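Local atomic coordinates of oxalate--CoA ligase (Arabidopsis thaliana, PDB entry 5IE2), a protein that belongs to the ANL superfamily, with a large AMP-binding domain and a small C-terminal domain, and is modelled here with adenosine-5'-triphosphate. Residues L200-L210 with Y252-I263. Numbering follows the deposited sequence. Where two conformers were deposited one is given.
Sequences LTESDSTVIVL and YNATWYTAVPTI
Strands 205-207 and 256-259 meet here as the outermost strands of two different sheets in the AMP-binding part of this ANL-family enzyme, a buried seam where the strands run roughly parallel, 37° apart. Direct backbone bonding is confined to the start of the seam: Ser205 O takes a nearly straight bond from Thr255 N (2.8 Å) and a weak one from Trp256 N. Thr255 OG1, held between the backbone N and the carbonyl carbon (chi1 57°), accepts from Ser205 N and donates to the anti lone pair of Asp204 OD1 (2.7 Å). The other oxygen of that carboxylate, OD2, takes Thr201 N within the turn and forms a salt bridge with Arg283. CH-pi contacts sandwich the five-membered ring of the Trp256 indole: Leu200 CD2 lies over one face, 3.9 Å from Trp256 CE2, and Thr206 CB over the opposite face, 3.6 Å from Trp256 NE1. Farther along, the two chains draw apart and waters bridge them: one molecule links Thr206 OG1 and Val207 O to Thr258 N, another joins Val209 N to Thr258 O. Val209 CG2 then packs on Ala259 CB and Ile263 CG2, while Leu210 CD2 reaches Val260 CG1. Back beside the indole, Thr206 OG1 donates to Trp256 O (2.7 Å) from above the carbonyl plane.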
loop_
_atom_site.group_PDB
_atom_site.type_symbol
_atom_site.label_atom_id
_atom_site.label_comp_id
_atom_site.label_asym_id
_atom_site.label_seq_id
_atom_site.Cartn_x
_atom_site.Cartn_y
_atom_site.Cartn_z
ATOM N N LEU A 200 -16.409 6.989 -2.423
ATOM C CA LEU A 200 -15.927 7.161 -3.799
ATOM C C LEU A 200 -17.108 7.009 -4.743
ATOM O O LEU A 200 -17.937 6.092 -4.550
ATOM C CB LEU A 200 -14.852 6.112 -4.161
ATOM C CG LEU A 200 -13.557 6.213 -3.303
ATOM C CD1 LEU A 200 -12.596 5.086 -3.779
ATOM C CD2 LEU A 200 -12.870 7.586 -3.410
ATOM N N THR A 201 -17.194 7.888 -5.735
ATOM C CA THR A 201 -18.228 7.766 -6.760
ATOM C C THR A 201 -17.625 8.002 -8.124
ATOM O O THR A 201 -16.431 8.263 -8.258
ATOM C CB THR A 201 -19.385 8.760 -6.566
ATOM O OG1 THR A 201 -18.924 10.085 -6.870
ATOM C CG2 THR A 201 -19.920 8.700 -5.133
ATOM N N GLU A 202 -18.473 7.959 -9.154
ATOM C CA GLU A 202 -17.931 8.034 -10.502
ATOM C C GLU A 202 -17.377 9.419 -10.825
ATOM O O GLU A 202 -16.702 9.586 -11.855
ATOM C CB GLU A 202 -19.011 7.635 -11.525
ATOM C CG GLU A 202 -20.189 8.645 -11.574
ATOM C CD GLU A 202 -21.319 8.393 -10.547
ATOM O OE1 GLU A 202 -21.157 7.644 -9.550
ATOM O OE2 GLU A 202 -22.427 8.967 -10.741
ATOM N N SER A 203 -17.646 10.445 -10.007
ATOM C CA SER A 203 -17.038 11.750 -10.287
ATOM C C SER A 203 -15.641 11.919 -9.666
ATOM O O SER A 203 -14.984 12.951 -9.864
ATOM C CB SER A 203 -17.948 12.891 -9.808
ATOM O OG SER A 203 -18.122 12.828 -8.407
ATOM N N ASP A 204 -15.162 10.920 -8.931
ATOM C CA ASP A 204 -13.826 11.063 -8.342
ATOM C C ASP A 204 -12.703 10.744 -9.334
ATOM O O ASP A 204 -12.899 10.128 -10.382
ATOM C CB ASP A 204 -13.675 10.150 -7.089
ATOM C CG ASP A 204 -14.430 10.742 -5.869
ATOM O OD1 ASP A 204 -14.149 11.910 -5.549
ATOM O OD2 ASP A 204 -15.371 10.085 -5.328
ATOM N N SER A 205 -11.504 11.202 -8.976
ATOM C CA SER A 205 -10.376 11.118 -9.855
ATOM C C SER A 205 -9.120 11.196 -9.006
ATOM O O SER A 205 -9.080 11.996 -8.070
ATOM C CB SER A 205 -10.409 12.292 -10.853
ATOM O OG SER A 205 -9.159 12.418 -11.493
ATOM N N THR A 206 -8.105 10.398 -9.332
ATOM C CA THR A 206 -6.850 10.459 -8.557
ATOM C C THR A 206 -5.633 10.204 -9.426
ATOM O O THR A 206 -5.741 9.711 -10.575
ATOM C CB THR A 206 -6.858 9.445 -7.354
ATOM O OG1 THR A 206 -5.799 9.807 -6.474
ATOM C CG2 THR A 206 -6.622 8.012 -7.825
ATOM N N VAL A 207 -4.453 10.559 -8.890
ATOM C CA VAL A 207 -3.173 10.268 -9.541
ATOM C C VAL A 207 -2.448 9.255 -8.662
ATOM O O VAL A 207 -2.346 9.483 -7.464
ATOM C CB VAL A 207 -2.296 11.540 -9.693
ATOM C CG1 VAL A 207 -0.853 11.179 -10.156
ATOM C CG2 VAL A 207 -2.997 12.542 -10.671
ATOM N N ILE A 208 -1.983 8.166 -9.257
ATOM C CA ILE A 208 -1.255 7.102 -8.534
ATOM C C ILE A 208 0.192 7.542 -8.280
ATOM O O ILE A 208 0.943 7.842 -9.235
ATOM C CB ILE A 208 -1.230 5.782 -9.336
ATOM C CG1 ILE A 208 -2.656 5.321 -9.664
ATOM C CG2 ILE A 208 -0.412 4.698 -8.552
ATOM C CD1 ILE A 208 -3.448 4.930 -8.427
ATOM N N VAL A 209 0.590 7.553 -6.999
ATOM C CA VAL A 209 1.929 7.961 -6.622
ATOM C C VAL A 209 2.670 6.861 -5.855
ATOM O O VAL A 209 3.749 7.117 -5.271
ATOM C CB VAL A 209 1.919 9.257 -5.753
ATOM C CG1 VAL A 209 1.286 10.462 -6.575
ATOM C CG2 VAL A 209 1.169 9.044 -4.396
ATOM N N LEU A 210 2.120 5.646 -5.870
ATOM C CA LEU A 210 2.757 4.527 -5.176
ATOM C C LEU A 210 2.924 3.344 -6.110
ATOM O O LEU A 210 2.105 3.195 -7.011
ATOM C CB LEU A 210 1.866 4.071 -3.980
ATOM C CG LEU A 210 1.582 5.101 -2.857
ATOM C CD1 LEU A 210 0.533 4.549 -1.884
ATOM C CD2 LEU A 210 2.873 5.442 -2.072
ATOM N N TYR A 252 -6.073 16.460 -14.746
ATOM C CA TYR A 252 -7.016 15.361 -14.797
ATOM C C TYR A 252 -8.059 15.430 -13.688
ATOM O O TYR A 252 -8.688 14.413 -13.389
ATOM C CB TYR A 252 -6.245 14.020 -14.779
ATOM C CG TYR A 252 -5.407 13.875 -16.054
ATOM C CD1 TYR A 252 -6.004 13.425 -17.253
ATOM C CD2 TYR A 252 -4.072 14.260 -16.075
ATOM C CE1 TYR A 252 -5.248 13.293 -18.434
ATOM C CE2 TYR A 252 -3.296 14.171 -17.264
ATOM C CZ TYR A 252 -3.904 13.746 -18.441
ATOM O OH TYR A 252 -3.141 13.667 -19.622
ATOM N N ASN A 253 -8.296 16.625 -13.159
ATOM C CA ASN A 253 -9.491 16.907 -12.319
ATOM C C ASN A 253 -9.538 16.041 -11.063
ATOM O O ASN A 253 -10.602 15.573 -10.674
ATOM C CB ASN A 253 -10.787 16.693 -13.098
ATOM C CG ASN A 253 -10.800 17.500 -14.395
ATOM O OD1 ASN A 253 -10.359 18.622 -14.405
ATOM N ND2 ASN A 253 -11.278 16.907 -15.474
ATOM N N ALA A 254 -8.391 15.826 -10.469
ATOM C CA ALA A 254 -8.325 14.961 -9.264
ATOM C C ALA A 254 -9.139 15.529 -8.113
ATOM O O ALA A 254 -9.263 16.755 -7.944
ATOM C CB ALA A 254 -6.899 14.784 -8.793
ATOM N N THR A 255 -9.688 14.602 -7.317
ATOM C CA THR A 255 -10.502 14.960 -6.168
ATOM C C THR A 255 -9.904 14.403 -4.879
ATOM O O THR A 255 -10.410 14.717 -3.791
ATOM C CB THR A 255 -11.941 14.419 -6.291
ATOM O OG1 THR A 255 -11.890 13.000 -6.461
ATOM C CG2 THR A 255 -12.682 15.057 -7.515
ATOM N N TRP A 256 -8.891 13.543 -5.004
ATOM C CA TRP A 256 -8.244 12.999 -3.786
ATOM C C TRP A 256 -6.918 12.365 -4.200
ATOM O O TRP A 256 -6.689 12.138 -5.414
ATOM C CB TRP A 256 -9.183 11.944 -3.120
ATOM C CG TRP A 256 -9.362 10.710 -3.933
ATOM C CD1 TRP A 256 -10.066 10.597 -5.122
ATOM C CD2 TRP A 256 -8.819 9.405 -3.659
ATOM N NE1 TRP A 256 -10.009 9.296 -5.576
ATOM C CE2 TRP A 256 -9.293 8.531 -4.679
ATOM C CE3 TRP A 256 -8.042 8.875 -2.595
ATOM C CZ2 TRP A 256 -8.989 7.133 -4.699
ATOM C CZ3 TRP A 256 -7.740 7.474 -2.595
ATOM C CH2 TRP A 256 -8.187 6.628 -3.665
ATOM N N TYR A 257 -6.069 11.997 -3.218
ATOM C CA TYR A 257 -4.984 11.059 -3.480
ATOM C C TYR A 257 -4.655 10.329 -2.164
ATOM O O TYR A 257 -5.091 10.749 -1.072
ATOM C CB TYR A 257 -3.694 11.739 -4.077
ATOM C CG TYR A 257 -2.825 12.514 -3.101
ATOM C CD1 TYR A 257 -1.668 11.943 -2.539
ATOM C CD2 TYR A 257 -3.142 13.826 -2.755
ATOM C CE1 TYR A 257 -0.861 12.648 -1.651
ATOM C CE2 TYR A 257 -2.353 14.548 -1.885
ATOM C CZ TYR A 257 -1.192 13.957 -1.338
ATOM O OH TYR A 257 -0.405 14.663 -0.462
ATOM N N THR A 258 -3.914 9.249 -2.314
ATOM C CA THR A 258 -3.470 8.484 -1.151
ATOM C C THR A 258 -1.976 8.259 -1.277
ATOM O O THR A 258 -1.446 8.035 -2.409
ATOM C CB THR A 258 -4.252 7.140 -1.042
ATOM O OG1 THR A 258 -3.856 6.462 0.153
ATOM C CG2 THR A 258 -3.969 6.217 -2.251
ATOM N N ALA A 259 -1.267 8.313 -0.142
ATOM C CA ALA A 259 0.167 8.108 -0.186
ATOM C C ALA A 259 0.620 7.646 1.171
ATOM O O ALA A 259 -0.165 7.632 2.132
ATOM C CB ALA A 259 0.910 9.387 -0.602
ATOM N N VAL A 260 1.878 7.271 1.261
ATOM C CA VAL A 260 2.474 6.934 2.574
ATOM C C VAL A 260 3.165 8.198 3.162
ATOM O O VAL A 260 3.512 9.136 2.409
ATOM C CB VAL A 260 3.489 5.778 2.437
ATOM C CG1 VAL A 260 2.775 4.525 1.830
ATOM C CG2 VAL A 260 4.691 6.225 1.530
ATOM N N PRO A 261 3.406 8.233 4.477
ATOM C CA PRO A 261 3.997 9.457 5.053
ATOM C C PRO A 261 5.299 9.939 4.367
ATOM O O PRO A 261 5.454 11.150 4.204
ATOM C CB PRO A 261 4.287 9.057 6.499
ATOM C CG PRO A 261 3.101 8.110 6.826
ATOM C CD PRO A 261 2.967 7.280 5.526
ATOM N N THR A 262 6.197 9.059 3.938
ATOM C CA THR A 262 7.438 9.578 3.336
ATOM C C THR A 262 7.152 10.314 1.998
ATOM O O THR A 262 7.811 11.324 1.657
ATOM C CB THR A 262 8.472 8.487 3.118
ATOM O OG1 THR A 262 7.904 7.445 2.314
ATOM C CG2 THR A 262 8.929 7.902 4.500
ATOM N N ILE A 263 6.143 9.836 1.265
ATOM C CA ILE A 263 5.774 10.529 0.033
ATOM C C ILE A 263 5.065 11.857 0.336
ATOM O O ILE A 263 5.368 12.893 -0.308
ATOM C CB ILE A 263 4.895 9.613 -0.871
ATOM C CG1 ILE A 263 5.711 8.440 -1.410
ATOM C CG2 ILE A 263 4.253 10.415 -2.021
ATOM C CD1 ILE A 263 6.886 8.863 -2.345
HETATM O O HOH W 1 -13.086 14.506 -11.300
HETATM O O HOH W 2 -3.762 8.414 -5.277
HETATM O O HOH W 3 -1.403 6.660 -4.937
#